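Local structure of T-box transcription factor TBX21 (Mus musculus, 5T1J) at residues Q31-I36 / A181-E186; T57-M62 / V150-G155; H141-R146 / T174-V179. The protein binds DNA through its T-box domain and directs Th1 lineage development by activating Th1 genes and repressing Th2 and Th17 programmes. All coordinates share one frame; numbering follows the deposited sequence.

Contact 1 of 3, residues Q31-I36 / A181-E186. With nucleotides of chain F.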
loop_
_atom_site.group_PDB
_atom_site.type_symbol
_atom_site.label_atom_id
_atom_site.label_comp_id
_atom_site.label_asym_id
_atom_site.label_seq_id
_atom_site.Cartn_x
_atom_site.Cartn_y
_atom_site.Cartn_z
ATOM N N GLN A 31 -4.656 28.619 0.214
ATOM C CA GLN A 31 -5.240 27.372 -0.345
ATOM C C GLN A 31 -4.298 26.527 -1.241
ATOM O O GLN A 31 -4.114 26.780 -2.431
ATOM C CB GLN A 31 -6.548 27.669 -1.103
ATOM C CG GLN A 31 -6.428 28.506 -2.356
ATOM C CD GLN A 31 -6.494 29.980 -2.102
ATOM O OE1 GLN A 31 -6.947 30.422 -1.042
ATOM N NE2 GLN A 31 -6.006 30.766 -3.063
ATOM N N THR A 32 -3.796 25.436 -0.676
ATOM C CA THR A 32 -2.640 24.737 -1.243
ATOM C C THR A 32 -2.920 24.118 -2.607
ATOM O O THR A 32 -4.073 23.733 -2.890
ATOM C CB THR A 32 -2.183 23.654 -0.307
ATOM O OG1 THR A 32 -2.429 24.064 1.045
ATOM C CG2 THR A 32 -0.704 23.398 -0.511
ATOM N N GLU A 33 -1.897 24.056 -3.470
ATOM C CA GLU A 33 -2.110 23.523 -4.828
ATOM C C GLU A 33 -0.978 22.570 -5.195
ATOM O O GLU A 33 0.180 22.974 -5.208
ATOM C CB GLU A 33 -2.215 24.646 -5.896
ATOM C CG GLU A 33 -3.362 25.660 -5.662
ATOM C CD GLU A 33 -3.630 26.617 -6.844
ATOM O OE1 GLU A 33 -3.021 26.385 -7.930
ATOM O OE2 GLU A 33 -4.466 27.560 -6.686
ATOM N N MET A 34 -1.318 21.309 -5.472
ATOM C CA MET A 34 -0.343 20.324 -5.937
ATOM C C MET A 34 -0.606 20.004 -7.408
ATOM O O MET A 34 -1.752 19.821 -7.838
ATOM C CB MET A 34 -0.378 19.053 -5.092
ATOM C CG MET A 34 -0.136 19.334 -3.625
ATOM S SD MET A 34 1.530 19.941 -3.287
ATOM C CE MET A 34 1.449 19.805 -1.492
ATOM N N ILE A 35 0.457 20.040 -8.193
ATOM C CA ILE A 35 0.350 19.813 -9.615
ATOM C C ILE A 35 0.459 18.334 -9.924
ATOM O O ILE A 35 1.367 17.667 -9.471
ATOM C CB ILE A 35 1.427 20.585 -10.373
ATOM C CG1 ILE A 35 1.380 20.242 -11.865
ATOM C CG2 ILE A 35 2.828 20.308 -9.745
ATOM C CD1 ILE A 35 2.333 21.104 -12.713
ATOM N N ILE A 36 -0.488 17.814 -10.685
ATOM C CA ILE A 36 -0.540 16.411 -11.006
ATOM C C ILE A 36 -0.251 16.238 -12.490
ATOM O O ILE A 36 -0.572 17.091 -13.285
ATOM C CB ILE A 36 -1.900 15.841 -10.603
ATOM C CG1 ILE A 36 -3.022 16.463 -11.388
ATOM C CG2 ILE A 36 -2.190 16.154 -9.164
ATOM C CD1 ILE A 36 -3.420 15.713 -12.613
ATOM N N ALA A 181 -2.432 22.775 -13.526
ATOM C CA ALA A 181 -1.563 23.929 -13.620
ATOM C C ALA A 181 -2.039 24.989 -12.626
ATOM O O ALA A 181 -3.250 25.163 -12.419
ATOM C CB ALA A 181 -1.535 24.495 -15.054
ATOM N N TYR A 182 -1.105 25.762 -12.083
ATOM C CA TYR A 182 -1.421 26.604 -10.946
ATOM C C TYR A 182 -2.446 27.723 -11.260
ATOM O O TYR A 182 -2.525 28.245 -12.385
ATOM C CB TYR A 182 -0.138 27.211 -10.387
ATOM C CG TYR A 182 0.903 26.233 -9.844
ATOM C CD1 TYR A 182 0.717 25.553 -8.641
ATOM C CD2 TYR A 182 2.108 26.052 -10.503
ATOM C CE1 TYR A 182 1.697 24.663 -8.142
ATOM C CE2 TYR A 182 3.085 25.186 -10.023
ATOM C CZ TYR A 182 2.881 24.487 -8.843
ATOM O OH TYR A 182 3.875 23.612 -8.399
ATOM N N GLN A 183 -3.260 28.047 -10.262
ATOM C CA GLN A 183 -4.272 29.068 -10.405
ATOM C C GLN A 183 -3.930 30.413 -9.715
ATOM O O GLN A 183 -3.583 31.409 -10.386
ATOM C CB GLN A 183 -5.585 28.487 -9.901
ATOM C CG GLN A 183 -5.883 27.148 -10.533
ATOM C CD GLN A 183 -6.131 27.212 -12.051
ATOM O OE1 GLN A 183 -5.577 28.062 -12.780
ATOM N NE2 GLN A 183 -6.934 26.259 -12.543
ATOM N N ASN A 184 -4.141 30.470 -8.403
ATOM C CA ASN A 184 -3.600 31.542 -7.598
ATOM C C ASN A 184 -2.110 31.687 -7.919
ATOM O O ASN A 184 -1.414 30.700 -8.091
ATOM C CB ASN A 184 -3.847 31.291 -6.107
ATOM C CG ASN A 184 -3.317 32.434 -5.218
ATOM O OD1 ASN A 184 -2.215 32.978 -5.444
ATOM N ND2 ASN A 184 -4.141 32.856 -4.255
ATOM N N ALA A 185 -1.642 32.928 -7.999
ATOM C CA ALA A 185 -0.273 33.232 -8.398
ATOM C C ALA A 185 0.671 33.458 -7.214
ATOM O O ALA A 185 1.888 33.576 -7.428
ATOM C CB ALA A 185 -0.263 34.460 -9.337
ATOM N N GLU A 186 0.119 33.633 -6.005
ATOM C CA GLU A 186 0.948 33.741 -4.791
ATOM C C GLU A 186 1.540 32.388 -4.503
ATOM O O GLU A 186 2.681 32.287 -4.032
ATOM C CB GLU A 186 0.175 34.279 -3.577
ATOM C CG GLU A 186 -0.881 33.354 -2.958
ATOM C CD GLU A 186 -1.863 34.107 -2.041
ATOM O OE1 GLU A 186 -1.466 35.132 -1.402
ATOM O OE2 GLU A 186 -3.051 33.690 -1.995
ATOM P P DG F 17 6.743 24.007 -9.779
ATOM O OP1 DG F 17 6.105 24.352 -8.498
ATOM O OP2 DG F 17 6.176 22.897 -10.551
ATOM O "O5'" DG F 17 6.688 25.199 -10.849
ATOM C "C5'" DG F 17 7.298 26.438 -10.594
ATOM C "C4'" DG F 17 7.525 27.192 -11.894
ATOM O "O4'" DG F 17 8.295 26.414 -12.832
ATOM C "C3'" DG F 17 6.255 27.656 -12.627
ATOM O "O3'" DG F 17 6.378 29.086 -12.871
ATOM C "C2'" DG F 17 6.234 26.839 -13.923
ATOM C "C1'" DG F 17 7.701 26.464 -14.113
ATOM N N9 DG F 17 7.914 25.184 -14.775
ATOM C C8 DG F 17 7.528 23.947 -14.317
ATOM N N7 DG F 17 7.868 22.967 -15.102
ATOM C C5 DG F 17 8.522 23.590 -16.157
ATOM C C6 DG F 17 9.103 23.033 -17.317
ATOM O O6 DG F 17 9.158 21.846 -17.641
ATOM N N1 DG F 17 9.668 24.005 -18.138
ATOM C C2 DG F 17 9.663 25.355 -17.871
ATOM N N2 DG F 17 10.256 26.141 -18.783
ATOM N N3 DG F 17 9.113 25.897 -16.784
ATOM C C4 DG F 17 8.563 24.957 -15.974
#

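Contact 2 of 3, residues T57-M62 / V150-G155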
loop_
_atom_site.group_PDB
_atom_site.type_symbol
_atom_site.label_atom_id
_atom_site.label_comp_id
_atom_site.label_asym_id
_atom_site.label_seq_id
_atom_site.Cartn_x
_atom_site.Cartn_y
_atom_site.Cartn_z
ATOM N N THR A 57 12.674 -1.784 19.938
ATOM C CA THR A 57 12.877 -3.109 19.367
ATOM C C THR A 57 11.555 -3.763 18.964
ATOM O O THR A 57 11.522 -4.924 18.556
ATOM C CB THR A 57 13.622 -3.996 20.361
ATOM O OG1 THR A 57 12.843 -4.138 21.553
ATOM C CG2 THR A 57 14.997 -3.418 20.663
ATOM N N SER A 58 10.468 -3.005 19.102
ATOM C CA SER A 58 9.243 -3.239 18.347
ATOM C C SER A 58 9.456 -2.667 16.940
ATOM O O SER A 58 10.415 -1.934 16.720
ATOM C CB SER A 58 8.043 -2.586 19.039
ATOM O OG SER A 58 8.064 -2.853 20.432
ATOM N N HIS A 59 8.594 -2.989 15.983
ATOM C CA HIS A 59 8.660 -2.289 14.700
ATOM C C HIS A 59 7.289 -2.110 14.042
ATOM O O HIS A 59 6.323 -2.789 14.401
ATOM C CB HIS A 59 9.621 -2.993 13.731
ATOM C CG HIS A 59 9.453 -4.483 13.654
ATOM N ND1 HIS A 59 10.445 -5.356 14.039
ATOM C CD2 HIS A 59 8.420 -5.248 13.227
ATOM C CE1 HIS A 59 10.031 -6.597 13.858
ATOM N NE2 HIS A 59 8.806 -6.561 13.365
ATOM N N TYR A 60 7.213 -1.184 13.078
ATOM C CA TYR A 60 5.917 -0.611 12.682
ATOM C C TYR A 60 5.777 -0.272 11.175
ATOM O O TYR A 60 6.777 -0.062 10.482
ATOM C CB TYR A 60 5.674 0.656 13.492
ATOM C CG TYR A 60 6.089 0.649 14.967
ATOM C CD1 TYR A 60 5.155 0.475 15.973
ATOM C CD2 TYR A 60 7.401 0.905 15.347
ATOM C CE1 TYR A 60 5.508 0.513 17.303
ATOM C CE2 TYR A 60 7.766 0.935 16.683
ATOM C CZ TYR A 60 6.814 0.741 17.656
ATOM O OH TYR A 60 7.179 0.775 18.983
ATOM N N ARG A 61 4.535 -0.196 10.686
ATOM C CA ARG A 61 4.263 0.169 9.287
ATOM C C ARG A 61 4.002 1.678 9.102
ATOM O O ARG A 61 3.176 2.278 9.810
ATOM C CB ARG A 61 3.073 -0.616 8.716
ATOM C CG ARG A 61 3.516 -1.369 7.484
ATOM C CD ARG A 61 2.479 -2.292 6.784
ATOM N NE ARG A 61 3.135 -3.224 5.827
ATOM C CZ ARG A 61 3.998 -2.867 4.869
ATOM N NH1 ARG A 61 4.324 -1.596 4.678
ATOM N NH2 ARG A 61 4.520 -3.771 4.069
ATOM N N MET A 62 4.721 2.303 8.171
ATOM C CA MET A 62 4.438 3.700 7.856
ATOM C C MET A 62 4.223 3.954 6.369
ATOM O O MET A 62 5.163 4.013 5.554
ATOM C CB MET A 62 5.555 4.575 8.405
ATOM C CG MET A 62 5.235 5.097 9.792
ATOM S SD MET A 62 6.689 5.729 10.634
ATOM C CE MET A 62 5.961 6.391 12.141
ATOM N N VAL A 150 0.496 1.295 11.508
ATOM C CA VAL A 150 0.098 -0.041 11.878
ATOM C C VAL A 150 1.339 -0.703 12.433
ATOM O O VAL A 150 2.371 -0.728 11.761
ATOM C CB VAL A 150 -0.445 -0.811 10.662
ATOM C CG1 VAL A 150 -0.735 -2.256 11.008
ATOM C CG2 VAL A 150 -1.693 -0.131 10.120
ATOM N N GLU A 151 1.267 -1.166 13.677
ATOM C CA GLU A 151 2.341 -1.963 14.287
ATOM C C GLU A 151 2.032 -3.470 14.297
ATOM O O GLU A 151 0.874 -3.874 14.355
ATOM C CB GLU A 151 2.650 -1.446 15.689
ATOM C CG GLU A 151 1.597 -0.533 16.271
ATOM C CD GLU A 151 1.937 -0.011 17.676
ATOM O OE1 GLU A 151 2.937 -0.438 18.281
ATOM O OE2 GLU A 151 1.171 0.819 18.201
ATOM N N VAL A 152 3.068 -4.294 14.223
ATOM C CA VAL A 152 2.889 -5.732 13.988
ATOM C C VAL A 152 3.424 -6.648 15.119
ATOM O O VAL A 152 4.603 -6.600 15.480
ATOM C CB VAL A 152 3.539 -6.115 12.656
ATOM C CG1 VAL A 152 2.759 -5.454 11.527
ATOM C CG2 VAL A 152 4.970 -5.620 12.622
ATOM N N ASN A 153 2.538 -7.485 15.663
ATOM C CA ASN A 153 2.828 -8.321 16.838
ATOM C C ASN A 153 3.291 -9.757 16.503
ATOM O O ASN A 153 3.501 -10.099 15.339
ATOM C CB ASN A 153 1.581 -8.387 17.742
ATOM C CG ASN A 153 1.893 -8.873 19.155
ATOM O OD1 ASN A 153 2.927 -8.528 19.727
ATOM N ND2 ASN A 153 1.028 -9.727 19.692
ATOM N N ASP A 154 3.424 -10.574 17.552
ATOM C CA ASP A 154 3.680 -12.016 17.497
ATOM C C ASP A 154 2.507 -12.752 18.109
ATOM O O ASP A 154 1.961 -12.328 19.124
ATOM C CB ASP A 154 4.934 -12.417 18.294
ATOM C CG ASP A 154 6.225 -12.035 17.625
ATOM O OD1 ASP A 154 6.654 -12.794 16.723
ATOM O OD2 ASP A 154 6.809 -10.995 18.003
ATOM N N GLY A 155 2.114 -13.854 17.485
ATOM C CA GLY A 155 0.931 -14.569 17.920
ATOM C C GLY A 155 -0.338 -14.284 17.144
ATOM O O GLY A 155 -0.750 -13.131 17.016
#

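Contact 3 of 3, residues H141-R146 / T174-V179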
loop_
_atom_site.group_PDB
_atom_site.type_symbol
_atom_site.label_atom_id
_atom_site.label_comp_id
_atom_site.label_asym_id
_atom_site.label_seq_id
_atom_site.Cartn_x
_atom_site.Cartn_y
_atom_site.Cartn_z
ATOM N N HIS A 141 -9.906 18.682 -7.408
ATOM C CA HIS A 141 -10.669 18.198 -6.255
ATOM C C HIS A 141 -9.869 18.478 -4.990
ATOM O O HIS A 141 -8.644 18.682 -5.065
ATOM C CB HIS A 141 -10.988 16.702 -6.382
ATOM C CG HIS A 141 -11.953 16.379 -7.483
ATOM N ND1 HIS A 141 -11.655 16.569 -8.815
ATOM C CD2 HIS A 141 -13.205 15.855 -7.448
ATOM C CE1 HIS A 141 -12.689 16.203 -9.554
ATOM N NE2 HIS A 141 -13.641 15.762 -8.750
ATOM N N LYS A 142 -10.529 18.530 -3.832
ATOM C CA LYS A 142 -9.732 18.775 -2.636
ATOM C C LYS A 142 -9.658 17.512 -1.818
ATOM O O LYS A 142 -10.671 16.897 -1.434
ATOM C CB LYS A 142 -10.229 19.946 -1.792
ATOM C CG LYS A 142 -11.180 19.669 -0.625
ATOM C CD LYS A 142 -11.482 21.004 0.074
ATOM C CE LYS A 142 -12.970 21.188 0.393
ATOM N NZ LYS A 142 -13.268 22.637 0.733
ATOM N N TYR A 143 -8.393 17.166 -1.598
ATOM C CA TYR A 143 -7.876 15.981 -0.959
ATOM C C TYR A 143 -7.170 16.255 0.375
ATOM O O TYR A 143 -6.977 17.387 0.757
ATOM C CB TYR A 143 -6.874 15.365 -1.899
ATOM C CG TYR A 143 -7.415 14.771 -3.163
ATOM C CD1 TYR A 143 -8.195 13.633 -3.117
ATOM C CD2 TYR A 143 -7.109 15.311 -4.406
ATOM C CE1 TYR A 143 -8.682 13.029 -4.284
ATOM C CE2 TYR A 143 -7.594 14.722 -5.585
ATOM C CZ TYR A 143 -8.386 13.568 -5.517
ATOM O OH TYR A 143 -8.887 12.943 -6.654
ATOM N N GLN A 144 -6.692 15.224 1.043
ATOM C CA GLN A 144 -6.017 15.429 2.311
ATOM C C GLN A 144 -5.095 14.266 2.663
ATOM O O GLN A 144 -5.537 13.115 2.799
ATOM C CB GLN A 144 -7.027 15.644 3.426
ATOM C CG GLN A 144 -6.434 15.463 4.801
ATOM C CD GLN A 144 -7.433 15.769 5.864
ATOM O OE1 GLN A 144 -8.590 15.362 5.773
ATOM N NE2 GLN A 144 -7.006 16.506 6.881
ATOM N N PRO A 145 -3.794 14.565 2.778
ATOM C CA PRO A 145 -2.805 13.583 3.197
ATOM C C PRO A 145 -3.139 13.118 4.597
ATOM O O PRO A 145 -3.525 13.927 5.454
ATOM C CB PRO A 145 -1.498 14.370 3.170
ATOM C CG PRO A 145 -1.720 15.403 2.125
ATOM C CD PRO A 145 -3.163 15.812 2.318
ATOM N N ARG A 146 -2.945 11.822 4.815
ATOM C CA ARG A 146 -3.286 11.165 6.056
ATOM C C ARG A 146 -2.272 10.032 6.269
ATOM O O ARG A 146 -2.092 9.232 5.347
ATOM C CB ARG A 146 -4.720 10.643 5.952
ATOM C CG ARG A 146 -5.253 10.029 7.212
ATOM C CD ARG A 146 -6.674 9.537 7.018
ATOM N NE ARG A 146 -6.730 8.518 5.964
ATOM C CZ ARG A 146 -7.813 7.809 5.650
ATOM N NH1 ARG A 146 -8.945 7.972 6.324
ATOM N NH2 ARG A 146 -7.764 6.919 4.667
ATOM N N THR A 174 -2.879 20.491 5.695
ATOM C CA THR A 174 -2.165 19.884 4.593
ATOM C C THR A 174 -3.136 19.525 3.496
ATOM O O THR A 174 -2.776 18.718 2.631
ATOM C CB THR A 174 -1.406 18.592 4.991
ATOM O OG1 THR A 174 -2.314 17.715 5.664
ATOM C CG2 THR A 174 -0.240 18.883 5.897
ATOM N N GLN A 175 -4.370 20.042 3.545
ATOM C CA GLN A 175 -5.313 19.777 2.443
ATOM C C GLN A 175 -4.688 20.312 1.173
ATOM O O GLN A 175 -3.675 21.009 1.242
ATOM C CB GLN A 175 -6.675 20.416 2.681
ATOM C CG GLN A 175 -7.321 20.029 4.002
ATOM C CD GLN A 175 -8.820 20.244 3.992
ATOM O OE1 GLN A 175 -9.392 20.670 2.983
ATOM N NE2 GLN A 175 -9.458 20.023 5.136
ATOM N N PHE A 176 -5.271 20.006 0.025
ATOM C CA PHE A 176 -4.877 20.706 -1.187
ATOM C C PHE A 176 -5.810 20.369 -2.305
ATOM O O PHE A 176 -6.834 19.724 -2.136
ATOM C CB PHE A 176 -3.419 20.433 -1.633
ATOM C CG PHE A 176 -3.143 19.013 -1.952
ATOM C CD1 PHE A 176 -3.436 18.488 -3.220
ATOM C CD2 PHE A 176 -2.608 18.169 -0.993
ATOM C CE1 PHE A 176 -3.200 17.139 -3.521
ATOM C CE2 PHE A 176 -2.396 16.841 -1.305
ATOM C CZ PHE A 176 -2.693 16.348 -2.571
ATOM N N ILE A 177 -5.448 20.873 -3.463
ATOM C CA ILE A 177 -6.291 20.827 -4.622
ATOM C C ILE A 177 -5.433 20.256 -5.707
ATOM O O ILE A 177 -4.266 20.566 -5.824
ATOM C CB ILE A 177 -6.851 22.261 -4.949
ATOM C CG1 ILE A 177 -7.790 22.666 -3.821
ATOM C CG2 ILE A 177 -7.616 22.313 -6.284
ATOM C CD1 ILE A 177 -8.650 23.869 -4.127
ATOM N N ALA A 178 -5.967 19.351 -6.473
ATOM C CA ALA A 178 -5.114 18.819 -7.493
ATOM C C ALA A 178 -5.281 19.645 -8.716
ATOM O O ALA A 178 -6.402 19.753 -9.229
ATOM C CB ALA A 178 -5.446 17.344 -7.787
ATOM N N VAL A 179 -4.209 20.227 -9.217
ATOM C CA VAL A 179 -4.397 20.998 -10.428
ATOM C C VAL A 179 -3.438 20.611 -11.497
ATOM O O VAL A 179 -2.335 20.153 -11.218
ATOM C CB VAL A 179 -4.283 22.488 -10.189
ATOM C CG1 VAL A 179 -5.509 22.977 -9.417
ATOM C CG2 VAL A 179 -2.988 22.803 -9.486
#

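Contact 1 of 3, residues Q31-I36 / A181-E186
Glu33 lays its carboxylate across the backbone of Tyr182-Asn184, just ahead of helix 185-194. CG stands anti to the carbonyl carbon, and the extended chain (chi2 -169°) carries CD out to this turn. OE1 takes the N-H of Gln183 on its syn lone pair, nearly straight at 169° and with 2.9 Å between Gln183 N and Glu33 OE1. OE2 faces the next amide, but Asn184 N to Glu33 OE2 is a weak bond of 3.4 Å. One carboxylate thus bridges two consecutive N-H groups, while CB of Gln183 packs 3.5 Å from Glu33 OE2.

Asn184 holds the N-cap position, OD1 accepting from Glu186 N, though the exact place of its amide is doubtful. Tyr182 stands beside the polar grip: Glu33 O lies in the plane of the ring at its edge, 3.7 Å from CE1 of Tyr182. CG2 of Ile35 comes within 3.7 Å of Tyr182 OH, the two side chains crossing at about a right angle. The hydroxyl donates to OP1 of DG17 of chain F, so the turn fixed by Glu33 also carries a contact to the DNA backbone. Tyr182 is essential for interaction with RUNX1 and is a phosphorylation site of ABL1, unmodified here.

Lys191, between one and two turns into helix 185-194, bonds both Glu33 O and Tyr182 OH. Strand 33-35 runs parallel to strand 176-179; Trp81 of strand 80-84 touches Gln31, Glu33 and Gln183, and Glu33 and Tyr182 reach Ile187 and Thr188 of the helix.

Contact 2 of 3, residues T57-M62 / V150-G155
Val150 O accepts the amide N-H of Arg61 at 161°, the straighter of the two backbone bonds in this antiparallel pairing; the modelled 2.5 Å from Arg61 N to Val150 O is doubtful. The return bond, Val150 N to Arg61 O, is weak at 3.3 Å and bent to 124°. The neighbouring pair, Tyr60 and Glu151, is non-hydrogen-bonded, and beyond it the two chains part. The contact joins the start of strand 59-70 to the end of strand 142-151, at a part of the T-box sheet whose nearest atom is about 19 Å from the DNA.

The side chains of Tyr60 and Glu151 lie side by side and point the same way. CG of Glu151 lies in the ring plane at the edge, 3.7 Å from Tyr60 CD1, while Glu151 CB approaches CD1 from off that plane. The chain, extended beyond CG, brings OE1 to the same edge. Ring and carboxylate planes stand 52° apart. The phenol hydroxyl is bonded elsewhere, to the amide of Glu55.

Arg61 and Val150 occupy the other face of the sheet, with 4.0 Å between Arg61 CB and Val150 CB. Past the pairing, CG2 of Val152 meets the imidazole edge 3.5 Å from His59 CD2, the side chains crossing at about a right angle, and also lies 3.6 Å from His59 O.

A second subunit packs on His59, Arg61 and Val152, and its Gln71 bonds Asp154. With so little backbone bonding, apolar contact probably contributes much here, and a carboxylate near the C-H edge of the Tyr60 ring would at most be mildly favourable.

Contact 3 of 3, residues H141-R146 / T174-V179
Tyr143, Pro145, Phe176 and Ala178 pack tightly on the buried face of this strand pair, whereas Lys142 and Gln175 meet loosely on the other. Phe176 has CG between its backbone N and carbonyl carbon (chi1 61°). Pro145 CG lies at the edge of its ring, 3.8 Å from Phe176 CE2, and the neighbouring CZ lies near Tyr143 CB. The tyrosine ring receives the methyl of Ala178 at its own edge, with 4.0 Å from Tyr143 CE2 to Ala178 CB, while its hydroxyl is bonded to the amide of Gln138. Tyr143 is a phosphorylation site of ABL1, unmodified in this structure and buried.

Across the sheet, Lys142 has only its aliphatic part in the contact: CD passes 3.6 Å from Gln175 OE1, the chain bends at chi3 beyond it, and the ammonium takes no part. Both residues are partly exposed.

The backbones bond antiparallel in both directions at Tyr143 and Phe176, Tyr143 N to Phe176 O at 3.0 Å and Phe176 N to Tyr143 O at 3.2 Å. Ala178 N adds a bond of 3.1 Å to His141 O. Pro145 has no N-H to continue the pattern, and its CD faces Thr174 O instead.

The N-to-C directions of the two short strands make 120°, 60° short of antiparallel. Strand 142-151 is flanked by strand 59-70, whose Val66, Leu68 and Val69 pack on Lys142, Tyr143 and Gln144, while strand 176-179 passes on to strand 33-35, with Met34 against Phe176.

In the fold
From the N terminus, residues 31-36 come first and pair with 181-186, so contact 1 closes the widest loop and both others nest inside it. Residues 57-62 then open contact 2, closed by 150-155; before it closes, 141-146 opens contact 3, which ends at 174-179, so these two cross. They share strand 142-151: contact 2 joins its far end to strand 59-70, contact 3 its beginning to strand 176-179. That strand pairs in turn with strand 33-35, where contacts 1 and 3 touch. One sheet therefore runs from the second-subunit side at contact 2 to the DNA side at contact 1, their centres 38 Å apart.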